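Long-range contacts in Serine/threonine-protein kinase Tel1 (Chaetomium thermophilum, PDB 6SKY), which probably acts as a DNA-damage-sensing serine/threonine kinase of the ATM family that uses ATP to phosphorylate target proteins and so activates checkpoint signalling: residues A1756-N1761 with F1830-A1835; A1874-T1879 with S1914-E1919; D2394-M2399 with Q2836-S2841; S2435-D2440 with H2844-Q2849. All coordinates share one frame; numbering follows the deposited sequence.

How the contacts relate
The four contacts fall into two pairs, one at each side of the chain's centre. Contact 1 and contact 2 follow each other along the chain, their centres about 20 Å apart and their nearest atoms about 6 Å apart, without touching. Contact 3 and contact 4 have centres about 15 Å apart and interleave in sequence: helix 2832-2843 carries one half of contact 3 and then runs into the loop of contact 4. Both join a FAT segment to a kinase segment. Between the pairs the distances are large, about 76 Å between the centres of contacts 1 and 4. None includes a residue of the nucleotide pocket or of the magnesium site, Asn2765 and Asp2779.

Contact 1. Residues A1756-N1761 with F1830-A1835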
loop_
_atom_site.group_PDB
_atom_site.type_symbol
_atom_site.label_atom_id
_atom_site.label_comp_id
_atom_site.label_asym_id
_atom_site.label_seq_id
_atom_site.Cartn_x
_atom_site.Cartn_y
_atom_site.Cartn_z
ATOM N N ALA A 1756 44.626 3.779 39.355
ATOM C CA ALA A 1756 44.550 2.679 40.296
ATOM C C ALA A 1756 43.370 1.777 40.010
ATOM O O ALA A 1756 43.260 0.717 40.625
ATOM C CB ALA A 1756 44.450 3.196 41.730
ATOM N N LEU A 1757 42.489 2.177 39.099
ATOM C CA LEU A 1757 41.387 1.323 38.704
ATOM C C LEU A 1757 41.838 0.154 37.842
ATOM O O LEU A 1757 41.048 -0.766 37.614
ATOM C CB LEU A 1757 40.341 2.150 37.959
ATOM C CG LEU A 1757 38.911 1.618 37.964
ATOM C CD1 LEU A 1757 38.258 1.892 39.289
ATOM C CD2 LEU A 1757 38.121 2.240 36.850
ATOM N N GLU A 1758 43.085 0.151 37.377
ATOM C CA GLU A 1758 43.552 -0.860 36.442
ATOM C C GLU A 1758 44.375 -1.963 37.086
ATOM O O GLU A 1758 44.714 -2.930 36.399
ATOM C CB GLU A 1758 44.373 -0.211 35.331
ATOM C CG GLU A 1758 43.562 0.696 34.446
ATOM C CD GLU A 1758 44.375 1.286 33.324
ATOM O OE1 GLU A 1758 45.457 1.841 33.602
ATOM O OE2 GLU A 1758 43.938 1.188 32.158
ATOM N N ASN A 1759 44.708 -1.851 38.368
ATOM C CA ASN A 1759 45.367 -3.097 38.736
ATOM C C ASN A 1759 44.354 -4.082 39.307
ATOM O O ASN A 1759 43.414 -3.677 39.991
ATOM C CB ASN A 1759 46.477 -2.854 39.753
ATOM C CG ASN A 1759 46.010 -2.069 40.945
ATOM O OD1 ASN A 1759 45.118 -1.236 40.834
ATOM N ND2 ASN A 1759 46.614 -2.323 42.098
ATOM N N PRO A 1760 44.532 -5.372 39.055
ATOM C CA PRO A 1760 43.496 -6.353 39.403
ATOM C C PRO A 1760 43.228 -6.499 40.891
ATOM O O PRO A 1760 42.452 -7.370 41.290
ATOM C CB PRO A 1760 44.050 -7.657 38.820
ATOM C CG PRO A 1760 44.986 -7.225 37.759
ATOM C CD PRO A 1760 45.618 -5.981 38.276
ATOM N N ASN A 1761 43.860 -5.679 41.724
ATOM C CA ASN A 1761 43.630 -5.708 43.161
ATOM C C ASN A 1761 43.172 -4.355 43.682
ATOM O O ASN A 1761 43.423 -4.014 44.835
ATOM C CB ASN A 1761 44.883 -6.165 43.901
ATOM C CG ASN A 1761 45.183 -7.626 43.685
ATOM O OD1 ASN A 1761 46.167 -7.980 43.042
ATOM N ND2 ASN A 1761 44.336 -8.486 44.225
ATOM N N PHE A 1830 36.687 6.563 32.436
ATOM C CA PHE A 1830 37.854 5.697 32.285
ATOM C C PHE A 1830 37.582 4.635 31.229
ATOM O O PHE A 1830 37.019 3.581 31.532
ATOM C CB PHE A 1830 38.217 5.055 33.611
ATOM C CG PHE A 1830 39.683 4.930 33.837
ATOM C CD1 PHE A 1830 40.359 5.873 34.582
ATOM C CD2 PHE A 1830 40.390 3.876 33.300
ATOM C CE1 PHE A 1830 41.706 5.764 34.793
ATOM C CE2 PHE A 1830 41.739 3.762 33.506
ATOM C CZ PHE A 1830 42.398 4.707 34.254
ATOM N N THR A 1831 38.004 4.902 30.000
ATOM C CA THR A 1831 37.850 3.963 28.896
ATOM C C THR A 1831 39.095 3.090 28.833
ATOM O O THR A 1831 40.162 3.550 28.417
ATOM C CB THR A 1831 37.647 4.712 27.583
ATOM O OG1 THR A 1831 36.773 5.828 27.793
ATOM C CG2 THR A 1831 37.046 3.790 26.536
ATOM N N SER A 1832 38.969 1.835 29.251
ATOM C CA SER A 1832 40.107 0.930 29.269
ATOM C C SER A 1832 39.599 -0.497 29.320
ATOM O O SER A 1832 38.512 -0.762 29.833
ATOM C CB SER A 1832 41.029 1.193 30.462
ATOM O OG SER A 1832 41.739 2.404 30.311
ATOM N N GLU A 1833 40.381 -1.402 28.778
ATOM C CA GLU A 1833 40.011 -2.804 28.868
ATOM C C GLU A 1833 40.392 -3.407 30.218
ATOM O O GLU A 1833 39.600 -4.170 30.783
ATOM C CB GLU A 1833 40.639 -3.605 27.732
ATOM C CG GLU A 1833 40.004 -4.962 27.570
ATOM C CD GLU A 1833 38.512 -4.864 27.343
ATOM O OE1 GLU A 1833 38.084 -3.944 26.613
ATOM O OE2 GLU A 1833 37.766 -5.697 27.900
ATOM N N PRO A 1834 41.579 -3.126 30.770
ATOM C CA PRO A 1834 41.889 -3.651 32.107
ATOM C C PRO A 1834 41.075 -3.019 33.222
ATOM O O PRO A 1834 41.073 -3.556 34.337
ATOM C CB PRO A 1834 43.379 -3.338 32.267
ATOM C CG PRO A 1834 43.611 -2.191 31.372
ATOM C CD PRO A 1834 42.760 -2.464 30.185
ATOM N N ALA A 1835 40.387 -1.911 32.970
ATOM C CA ALA A 1835 39.632 -1.218 34.000
ATOM C C ALA A 1835 38.136 -1.466 33.919
ATOM O O ALA A 1835 37.396 -0.944 34.750
ATOM C CB ALA A 1835 39.900 0.284 33.928
#
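Glu1758 carries most of this contact between two loops, and it does so with both CG and carboxylate. Its CD lies 3.6 Å from Phe1830 CE2, at the ring edge and near the ring plane, while OE2 sits in that plane. The carboxylate and ring planes are 73° apart, so the two groups cross rather than stack. Glu1758 OE2 also lies 3.1 Å from Ser1832 OG, whose single proton has a second acceptor within reach, Thr1831 O at 2.7 Å. Pro1834 CG approaches the same OE2 to 3.5 Å. Closer to the backbone, Glu1758 CG rests on Ala1835 CB at 3.7 Å, and Leu1757 CD2 meets that same methyl at 3.9 Å.

What positions the carboxylate is an extended chain beyond CG, with CG anti to the carbonyl carbon (chi1 -66°), and a salt bridge from OE1 to Arg1755. The carbonyl of Leu1757 accepts from Asn1838 ND2, tying the loop to helix 1836-1849, while the Leu1757 side chain touches Trp1762 of helix 1762-1771. The loops leading into these two helices thus meet, in keeping with an alpha-solenoid build. With OE1 paired to arginine and OE2 beside a ring edge and a hydroxyl, Glu1758 is probably ionised.

Contact 2. Residues A1874-T1879 with S1914-E1919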
loop_
_atom_site.group_PDB
_atom_site.type_symbol
_atom_site.label_atom_id
_atom_site.label_comp_id
_atom_site.label_asym_id
_atom_site.label_seq_id
_atom_site.Cartn_x
_atom_site.Cartn_y
_atom_site.Cartn_z
ATOM N N ALA A 1874 28.069 8.559 35.018
ATOM C CA ALA A 1874 27.725 7.188 35.361
ATOM C C ALA A 1874 26.938 6.517 34.248
ATOM O O ALA A 1874 27.129 5.328 33.981
ATOM C CB ALA A 1874 26.943 7.159 36.666
ATOM N N ALA A 1875 26.057 7.260 33.577
ATOM C CA ALA A 1875 25.334 6.701 32.440
ATOM C C ALA A 1875 26.282 6.334 31.310
ATOM O O ALA A 1875 26.180 5.250 30.725
ATOM C CB ALA A 1875 24.288 7.693 31.951
ATOM N N ALA A 1876 27.208 7.233 30.978
ATOM C CA ALA A 1876 28.194 6.923 29.947
ATOM C C ALA A 1876 29.039 5.713 30.328
ATOM O O ALA A 1876 29.291 4.830 29.499
ATOM C CB ALA A 1876 29.077 8.137 29.696
ATOM N N ALA A 1877 29.473 5.650 31.587
ATOM C CA ALA A 1877 30.273 4.526 32.056
ATOM C C ALA A 1877 29.517 3.217 31.926
ATOM O O ALA A 1877 30.070 2.219 31.465
ATOM C CB ALA A 1877 30.690 4.755 33.502
ATOM N N ALA A 1878 28.251 3.196 32.336
ATOM C CA ALA A 1878 27.465 1.976 32.232
ATOM C C ALA A 1878 27.147 1.619 30.791
ATOM O O ALA A 1878 26.887 0.453 30.499
ATOM C CB ALA A 1878 26.180 2.107 33.036
ATOM N N THR A 1879 27.153 2.595 29.886
ATOM C CA THR A 1879 27.021 2.276 28.470
ATOM C C THR A 1879 28.287 1.638 27.925
ATOM O O THR A 1879 28.216 0.776 27.047
ATOM C CB THR A 1879 26.689 3.529 27.673
ATOM O OG1 THR A 1879 25.679 4.270 28.355
ATOM C CG2 THR A 1879 26.166 3.156 26.321
ATOM N N SER A 1914 22.514 14.015 24.860
ATOM C CA SER A 1914 21.632 13.167 24.068
ATOM C C SER A 1914 22.435 12.355 23.066
ATOM O O SER A 1914 21.883 11.747 22.153
ATOM C CB SER A 1914 20.576 14.004 23.347
ATOM O OG SER A 1914 19.617 13.175 22.720
ATOM N N ASP A 1915 23.749 12.355 23.241
ATOM C CA ASP A 1915 24.611 11.471 22.475
ATOM C C ASP A 1915 24.773 10.111 23.134
ATOM O O ASP A 1915 25.132 9.144 22.454
ATOM C CB ASP A 1915 25.988 12.113 22.282
ATOM C CG ASP A 1915 26.763 11.491 21.144
ATOM O OD1 ASP A 1915 26.202 10.621 20.447
ATOM O OD2 ASP A 1915 27.934 11.873 20.938
ATOM N N ILE A 1916 24.517 10.017 24.436
ATOM C CA ILE A 1916 24.541 8.726 25.104
ATOM C C ILE A 1916 23.181 8.045 25.024
ATOM O O ILE A 1916 23.105 6.811 25.030
ATOM C CB ILE A 1916 25.009 8.889 26.560
ATOM C CG1 ILE A 1916 25.588 7.580 27.072
ATOM C CG2 ILE A 1916 23.884 9.363 27.458
ATOM C CD1 ILE A 1916 26.833 7.163 26.336
ATOM N N LEU A 1917 22.109 8.824 24.911
ATOM C CA LEU A 1917 20.780 8.252 24.790
ATOM C C LEU A 1917 20.623 7.474 23.494
ATOM O O LEU A 1917 19.885 6.486 23.451
ATOM C CB LEU A 1917 19.744 9.361 24.881
ATOM C CG LEU A 1917 18.602 9.155 25.865
ATOM C CD1 LEU A 1917 19.134 8.728 27.203
ATOM C CD2 LEU A 1917 17.828 10.440 25.998
ATOM N N LEU A 1918 21.320 7.885 22.439
ATOM C CA LEU A 1918 21.234 7.164 21.178
ATOM C C LEU A 1918 21.885 5.796 21.284
ATOM O O LEU A 1918 21.331 4.798 20.809
ATOM C CB LEU A 1918 21.880 7.987 20.070
ATOM C CG LEU A 1918 21.915 7.375 18.677
ATOM C CD1 LEU A 1918 20.524 7.056 18.208
ATOM C CD2 LEU A 1918 22.593 8.323 17.723
ATOM N N GLU A 1919 23.053 5.729 21.920
ATOM C CA GLU A 1919 23.719 4.449 22.112
ATOM C C GLU A 1919 22.954 3.561 23.076
ATOM O O GLU A 1919 22.999 2.337 22.947
ATOM C CB GLU A 1919 25.137 4.670 22.616
ATOM C CG GLU A 1919 25.992 3.434 22.553
ATOM C CD GLU A 1919 27.410 3.683 23.010
ATOM O OE1 GLU A 1919 27.737 4.852 23.306
ATOM O OE2 GLU A 1919 28.197 2.715 23.078
#
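Apolar packing across the contact comes mainly from Ile1916, which points at helix 1871-1880. Chi1 (-156°) sets CG1 anti to the backbone N, directed at the other helix, and chi2 turns CD1 over Ala1876. CD1 comes 3.9 Å from Ala1876 CA and 4.2 Å from Ala1876 CB, so the isoleucine tip lies against backbone as much as against the alanine methyl. Ile1916 and Thr1879 reach toward each other tip to tip, Ile1916 CG1 being 3.6 Å from Thr1879 OG1.

One turn beyond Ile1916, Glu1919 obliquely meets Thr1879 CG2, which is anti to its own backbone N. The methyl lies along the extended glutamate chain, closest to Glu1919 CD at 3.6 Å, a van der Waals contact.

Nearest alpha carbons pair Ala1876 with Ile1916 and Thr1879 with Glu1919, a three-residue step on each segment, and the two run in broadly the same direction. Helix 1884-1898 comes between them in sequence and packs on Ala1875 and Thr1879 through Phe1890, Tyr1884 and Ala1887. A first and a third helix lying side by side with a second against them is in keeping with the alpha-solenoid build of the FAT region.

The one side-chain hydrogen bond within the two segments lies in helix 1871-1880. Thr1879 OG1 donates to Ala1875 O at 2.6 Å, with a C=O...donor angle of 141° and the donor 34° above the carbonyl plane, off the lone pair. The same oxygen takes the main-chain bond from Thr1879 N, so two donors grip it and the threonine hydroxyl is turned back on its own helix.

Contact 3. Residues D2394-M2399 with Q2836-S2841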
loop_
_atom_site.group_PDB
_atom_site.type_symbol
_atom_site.label_atom_id
_atom_site.label_comp_id
_atom_site.label_asym_id
_atom_site.label_seq_id
_atom_site.Cartn_x
_atom_site.Cartn_y
_atom_site.Cartn_z
ATOM N N ASP A 2394 -18.949 -17.572 16.378
ATOM C CA ASP A 2394 -20.180 -17.896 15.686
ATOM C C ASP A 2394 -21.336 -18.093 16.644
ATOM O O ASP A 2394 -22.484 -18.100 16.204
ATOM C CB ASP A 2394 -19.992 -19.154 14.848
ATOM C CG ASP A 2394 -19.109 -18.923 13.649
ATOM O OD1 ASP A 2394 -19.264 -19.645 12.644
ATOM O OD2 ASP A 2394 -18.271 -18.003 13.701
ATOM N N ALA A 2395 -21.064 -18.256 17.935
ATOM C CA ALA A 2395 -22.141 -18.343 18.908
ATOM C C ALA A 2395 -22.786 -16.987 19.121
ATOM O O ALA A 2395 -24.009 -16.881 19.199
ATOM C CB ALA A 2395 -21.610 -18.898 20.223
ATOM N N LEU A 2396 -21.979 -15.935 19.171
ATOM C CA LEU A 2396 -22.507 -14.587 19.315
ATOM C C LEU A 2396 -23.294 -14.169 18.081
ATOM O O LEU A 2396 -24.365 -13.559 18.190
ATOM C CB LEU A 2396 -21.349 -13.632 19.572
ATOM C CG LEU A 2396 -21.598 -12.392 20.403
ATOM C CD1 LEU A 2396 -22.325 -12.777 21.648
ATOM C CD2 LEU A 2396 -20.281 -11.787 20.747
ATOM N N ARG A 2397 -22.791 -14.512 16.899
ATOM C CA ARG A 2397 -23.485 -14.168 15.667
ATOM C C ARG A 2397 -24.751 -14.991 15.498
ATOM O O ARG A 2397 -25.794 -14.457 15.104
ATOM C CB ARG A 2397 -22.550 -14.349 14.477
ATOM C CG ARG A 2397 -23.181 -14.015 13.151
ATOM C CD ARG A 2397 -23.887 -12.685 13.182
ATOM N NE ARG A 2397 -24.806 -12.547 12.062
ATOM C CZ ARG A 2397 -25.768 -11.635 11.990
ATOM N NH1 ARG A 2397 -26.559 -11.587 10.933
ATOM N NH2 ARG A 2397 -25.943 -10.777 12.979
ATOM N N PHE A 2398 -24.691 -16.285 15.799
ATOM C CA PHE A 2398 -25.908 -17.081 15.791
ATOM C C PHE A 2398 -26.931 -16.526 16.760
ATOM O O PHE A 2398 -28.124 -16.508 16.460
ATOM C CB PHE A 2398 -25.618 -18.535 16.141
ATOM C CG PHE A 2398 -26.832 -19.275 16.602
ATOM C CD1 PHE A 2398 -27.761 -19.725 15.696
ATOM C CD2 PHE A 2398 -27.065 -19.483 17.941
ATOM C CE1 PHE A 2398 -28.879 -20.380 16.115
ATOM C CE2 PHE A 2398 -28.186 -20.135 18.356
ATOM C CZ PHE A 2398 -29.091 -20.584 17.442
ATOM N N MET A 2399 -26.491 -16.086 17.936
ATOM C CA MET A 2399 -27.423 -15.599 18.942
ATOM C C MET A 2399 -28.103 -14.322 18.484
ATOM O O MET A 2399 -29.319 -14.175 18.621
ATOM C CB MET A 2399 -26.685 -15.381 20.258
ATOM C CG MET A 2399 -27.585 -15.252 21.450
ATOM S SD MET A 2399 -28.822 -16.555 21.461
ATOM C CE MET A 2399 -27.793 -18.004 21.628
ATOM N N GLN A 2836 -18.726 -4.977 15.780
ATOM C CA GLN A 2836 -20.125 -4.782 15.430
ATOM C C GLN A 2836 -20.979 -5.936 15.931
ATOM O O GLN A 2836 -22.087 -5.724 16.425
ATOM C CB GLN A 2836 -20.254 -4.633 13.919
ATOM C CG GLN A 2836 -21.665 -4.445 13.410
ATOM C CD GLN A 2836 -22.218 -3.074 13.717
ATOM O OE1 GLN A 2836 -21.469 -2.135 13.978
ATOM N NE2 GLN A 2836 -23.538 -2.950 13.689
ATOM N N THR A 2837 -20.476 -7.164 15.814
ATOM C CA THR A 2837 -21.199 -8.329 16.316
ATOM C C THR A 2837 -21.387 -8.271 17.826
ATOM O O THR A 2837 -22.465 -8.588 18.339
ATOM C CB THR A 2837 -20.452 -9.600 15.937
ATOM O OG1 THR A 2837 -20.367 -9.694 14.515
ATOM C CG2 THR A 2837 -21.164 -10.801 16.463
ATOM N N ILE A 2838 -20.342 -7.884 18.557
ATOM C CA ILE A 2838 -20.443 -7.774 20.010
ATOM C C ILE A 2838 -21.466 -6.714 20.400
ATOM O O ILE A 2838 -22.332 -6.942 21.254
ATOM C CB ILE A 2838 -19.063 -7.478 20.619
ATOM C CG1 ILE A 2838 -18.117 -8.640 20.369
ATOM C CG2 ILE A 2838 -19.177 -7.231 22.091
ATOM C CD1 ILE A 2838 -16.712 -8.343 20.748
ATOM N N LEU A 2839 -21.398 -5.541 19.775
ATOM C CA LEU A 2839 -22.356 -4.500 20.127
ATOM C C LEU A 2839 -23.768 -4.855 19.687
ATOM O O LEU A 2839 -24.739 -4.431 20.321
ATOM C CB LEU A 2839 -21.936 -3.165 19.525
ATOM C CG LEU A 2839 -20.569 -2.619 19.919
ATOM C CD1 LEU A 2839 -20.420 -1.231 19.384
ATOM C CD2 LEU A 2839 -20.394 -2.627 21.410
ATOM N N ASP A 2840 -23.914 -5.633 18.617
ATOM C CA ASP A 2840 -25.236 -6.091 18.216
ATOM C C ASP A 2840 -25.811 -7.060 19.231
ATOM O O ASP A 2840 -26.996 -6.985 19.562
ATOM C CB ASP A 2840 -25.174 -6.739 16.839
ATOM C CG ASP A 2840 -25.196 -5.725 15.720
ATOM O OD1 ASP A 2840 -25.476 -4.542 16.000
ATOM O OD2 ASP A 2840 -24.934 -6.105 14.560
ATOM N N SER A 2841 -24.996 -7.988 19.727
ATOM C CA SER A 2841 -25.446 -8.820 20.833
ATOM C C SER A 2841 -25.862 -7.970 22.016
ATOM O O SER A 2841 -26.780 -8.332 22.754
ATOM C CB SER A 2841 -24.348 -9.784 21.256
ATOM O OG SER A 2841 -23.472 -9.160 22.172
#
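Ser2841 holds its OG in the crowded position between the backbone N and the carbonyl carbon (chi1 85°), while the CG2 of Thr2837 stands anti to the backbone N. Leu2396 has CG roughly anti to its backbone N, so its two methyls fork over the opposing helix. CD1 meets Ser2841 CB at 3.6 Å, and CD2 crosses Ile2838 obliquely, 3.8 Å from its CG1. Thr2837 CG2 approaches the backbone at Arg2397 N, 4.1 Å away, so a methyl rather than a polar group faces the helix there.

The serine hydroxyl is occupied within its own helix: Ser2841 OG donates to Ile2838 O at 2.7 Å, on a lone pair in the carbonyl plane, with a C=O...donor angle of 134°. Thr2837 OG1 is likewise bonded to Ala2833 O. Arg2397 forms a salt bridge through NE with Asp2300, and Asp2840 OD1 one with Arg2843; Asp2840 OD2, 5.0 Å from Arg2397 NH2, is not in contact and could at most add a weak attraction.

The short helical axes approach to 9.3 Å and cross at 47°. Helix 2394-2404 of the FAT region, backed by helix 2348-2387, thereby packs on kinase helix 2832-2843, which leans in turn on helices 2616-2632 and 2898-2908.

Contact 4. Residues S2435-D2440 with H2844-Q2849; sequences SSRLQD and HDTLYQ. Unlike the reference sequence in segment 2844-2849: Leu2847 (reference Phe). Residues 2848, 2849 of segment 2844-2849 come from a tag, linker or insertion.
Ser2436 OG is the polar centre of this meeting of two loops. It donates to Asp2845 OD1 at 3.1 Å, reaching that oxygen nearly along its C-O axis, and accepts a weak bond from Thr2846 OG1 at 3.3 Å. Its place follows from chi1 155°, which sets OG anti to the backbone N and aims it at the other loop. The carboxylate is satisfied at both oxygens, since Asp2845 OD2 forms a salt bridge with Arg2617 of helix 2616-2632. Ser2436 O accepts from Arg2486 NE, tying this serine to helix 2483-2497.

Arg2437 lends mostly its aliphatic part. Bent at chi2 and chi3, the chain crosses Thr2846 at about a right angle, with Arg2437 CD 3.7 Å from Thr2846 OG1 and 3.8 Å from His2844 O; that carbonyl oxygen lies at the guanidinium edge, near its plane. Both Arg2437 and His2844 also touch Leu2403 of helix 2394-2404.

Asp2845 to Tyr2848 form a type I beta turn; Leu2847 differs from the reference sequence, and Tyr2848 and Gln2849 come from an insertion. The turn following kinase helix 2832-2843 thus meets a FAT loop through Asp2845 and Thr2846, consistent with the way the FAT region wraps the kinase in PIKK enzymes.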
loop_
_atom_site.group_PDB
_atom_site.type_symbol
_atom_site.label_atom_id
_atom_site.label_comp_id
_atom_site.label_asym_id
_atom_site.label_seq_id
_atom_site.Cartn_x
_atom_site.Cartn_y
_atom_site.Cartn_z
ATOM N N SER A 2435 -30.663 -14.958 29.579
ATOM C CA SER A 2435 -31.571 -14.849 30.708
ATOM C C SER A 2435 -32.326 -13.533 30.730
ATOM O O SER A 2435 -33.182 -13.344 31.595
ATOM C CB SER A 2435 -30.801 -15.025 32.015
ATOM O OG SER A 2435 -29.831 -14.010 32.176
ATOM N N SER A 2436 -32.029 -12.622 29.820
ATOM C CA SER A 2436 -32.773 -11.379 29.716
ATOM C C SER A 2436 -33.968 -11.488 28.790
ATOM O O SER A 2436 -34.839 -10.616 28.823
ATOM C CB SER A 2436 -31.850 -10.262 29.231
ATOM O OG SER A 2436 -32.577 -9.238 28.593
ATOM N N ARG A 2437 -34.030 -12.529 27.966
ATOM C CA ARG A 2437 -35.123 -12.739 27.034
ATOM C C ARG A 2437 -36.092 -13.808 27.506
ATOM O O ARG A 2437 -36.983 -14.195 26.752
ATOM C CB ARG A 2437 -34.578 -13.113 25.660
ATOM C CG ARG A 2437 -33.686 -12.076 25.049
ATOM C CD ARG A 2437 -34.489 -10.894 24.584
ATOM N NE ARG A 2437 -35.566 -11.308 23.696
ATOM C CZ ARG A 2437 -35.564 -11.128 22.383
ATOM N NH1 ARG A 2437 -34.547 -10.525 21.793
ATOM N NH2 ARG A 2437 -36.589 -11.544 21.660
ATOM N N LEU A 2438 -35.932 -14.298 28.726
ATOM C CA LEU A 2438 -36.808 -15.339 29.234
ATOM C C LEU A 2438 -38.195 -14.784 29.493
ATOM O O LEU A 2438 -38.349 -13.700 30.054
ATOM C CB LEU A 2438 -36.247 -15.927 30.520
ATOM C CG LEU A 2438 -35.006 -16.785 30.394
ATOM C CD1 LEU A 2438 -34.562 -17.232 31.751
ATOM C CD2 LEU A 2438 -35.319 -17.967 29.534
ATOM N N GLN A 2439 -39.206 -15.537 29.075
ATOM C CA GLN A 2439 -40.595 -15.219 29.357
ATOM C C GLN A 2439 -41.386 -16.512 29.336
ATOM O O GLN A 2439 -40.937 -17.523 28.798
ATOM C CB GLN A 2439 -41.163 -14.220 28.355
ATOM C CG GLN A 2439 -40.882 -12.793 28.721
ATOM C CD GLN A 2439 -41.358 -11.835 27.684
ATOM O OE1 GLN A 2439 -41.932 -12.236 26.677
ATOM N NE2 GLN A 2439 -41.125 -10.555 27.913
ATOM N N ASP A 2440 -42.560 -16.482 29.940
ATOM C CA ASP A 2440 -43.437 -17.646 29.953
ATOM C C ASP A 2440 -44.582 -17.353 28.989
ATOM O O ASP A 2440 -45.603 -16.777 29.364
ATOM C CB ASP A 2440 -43.928 -17.955 31.353
ATOM C CG ASP A 2440 -44.344 -16.726 32.099
ATOM O OD1 ASP A 2440 -43.857 -15.634 31.748
ATOM O OD2 ASP A 2440 -45.155 -16.846 33.037
ATOM N N HIS A 2844 -29.656 -6.552 21.639
ATOM C CA HIS A 2844 -30.776 -7.417 21.972
ATOM C C HIS A 2844 -30.811 -7.763 23.448
ATOM O O HIS A 2844 -31.372 -8.794 23.826
ATOM C CB HIS A 2844 -30.720 -8.688 21.133
ATOM C CG HIS A 2844 -30.593 -8.426 19.669
ATOM N ND1 HIS A 2844 -29.640 -9.034 18.885
ATOM C CD2 HIS A 2844 -31.290 -7.608 18.850
ATOM C CE1 HIS A 2844 -29.758 -8.602 17.644
ATOM N NE2 HIS A 2844 -30.752 -7.739 17.595
ATOM N N ASP A 2845 -30.206 -6.936 24.284
ATOM C CA ASP A 2845 -30.251 -7.092 25.730
ATOM C C ASP A 2845 -31.289 -6.112 26.258
ATOM O O ASP A 2845 -31.091 -4.897 26.199
ATOM C CB ASP A 2845 -28.878 -6.844 26.341
ATOM C CG ASP A 2845 -28.760 -7.389 27.732
ATOM O OD1 ASP A 2845 -29.752 -7.948 28.230
ATOM O OD2 ASP A 2845 -27.675 -7.266 28.328
ATOM N N THR A 2846 -32.400 -6.645 26.761
ATOM C CA THR A 2846 -33.518 -5.802 27.162
ATOM C C THR A 2846 -33.158 -4.894 28.331
ATOM O O THR A 2846 -33.726 -3.806 28.469
ATOM C CB THR A 2846 -34.711 -6.678 27.535
ATOM O OG1 THR A 2846 -34.787 -7.787 26.635
ATOM C CG2 THR A 2846 -35.995 -5.890 27.445
ATOM N N LEU A 2847 -32.218 -5.314 29.166
ATOM C CA LEU A 2847 -31.968 -4.680 30.446
ATOM C C LEU A 2847 -30.792 -3.723 30.434
ATOM O O LEU A 2847 -30.474 -3.154 31.478
ATOM C CB LEU A 2847 -31.741 -5.752 31.511
ATOM C CG LEU A 2847 -32.932 -6.655 31.813
ATOM C CD1 LEU A 2847 -32.515 -7.808 32.686
ATOM C CD2 LEU A 2847 -33.995 -5.846 32.495
ATOM N N TYR A 2848 -30.135 -3.533 29.298
ATOM C CA TYR A 2848 -29.025 -2.597 29.210
ATOM C C TYR A 2848 -29.559 -1.219 28.852
ATOM O O TYR A 2848 -30.300 -1.074 27.880
ATOM C CB TYR A 2848 -27.996 -3.062 28.181
ATOM C CG TYR A 2848 -26.765 -2.200 28.166
ATOM C CD1 TYR A 2848 -25.851 -2.256 29.198
ATOM C CD2 TYR A 2848 -26.525 -1.321 27.134
ATOM C CE1 TYR A 2848 -24.742 -1.467 29.197
ATOM C CE2 TYR A 2848 -25.420 -0.526 27.128
ATOM C CZ TYR A 2848 -24.533 -0.602 28.160
ATOM O OH TYR A 2848 -23.421 0.196 28.152
ATOM N N GLN A 2849 -29.194 -0.216 29.642
ATOM C CA GLN A 2849 -29.654 1.147 29.426
ATOM C C GLN A 2849 -28.633 1.909 28.596
ATOM O O GLN A 2849 -27.442 1.901 28.910
ATOM C CB GLN A 2849 -29.872 1.870 30.756
ATOM C CG GLN A 2849 -30.486 1.025 31.845
ATOM C CD GLN A 2849 -31.930 0.675 31.574
ATOM O OE1 GLN A 2849 -32.432 -0.342 32.048
ATOM N NE2 GLN A 2849 -32.612 1.523 30.817
#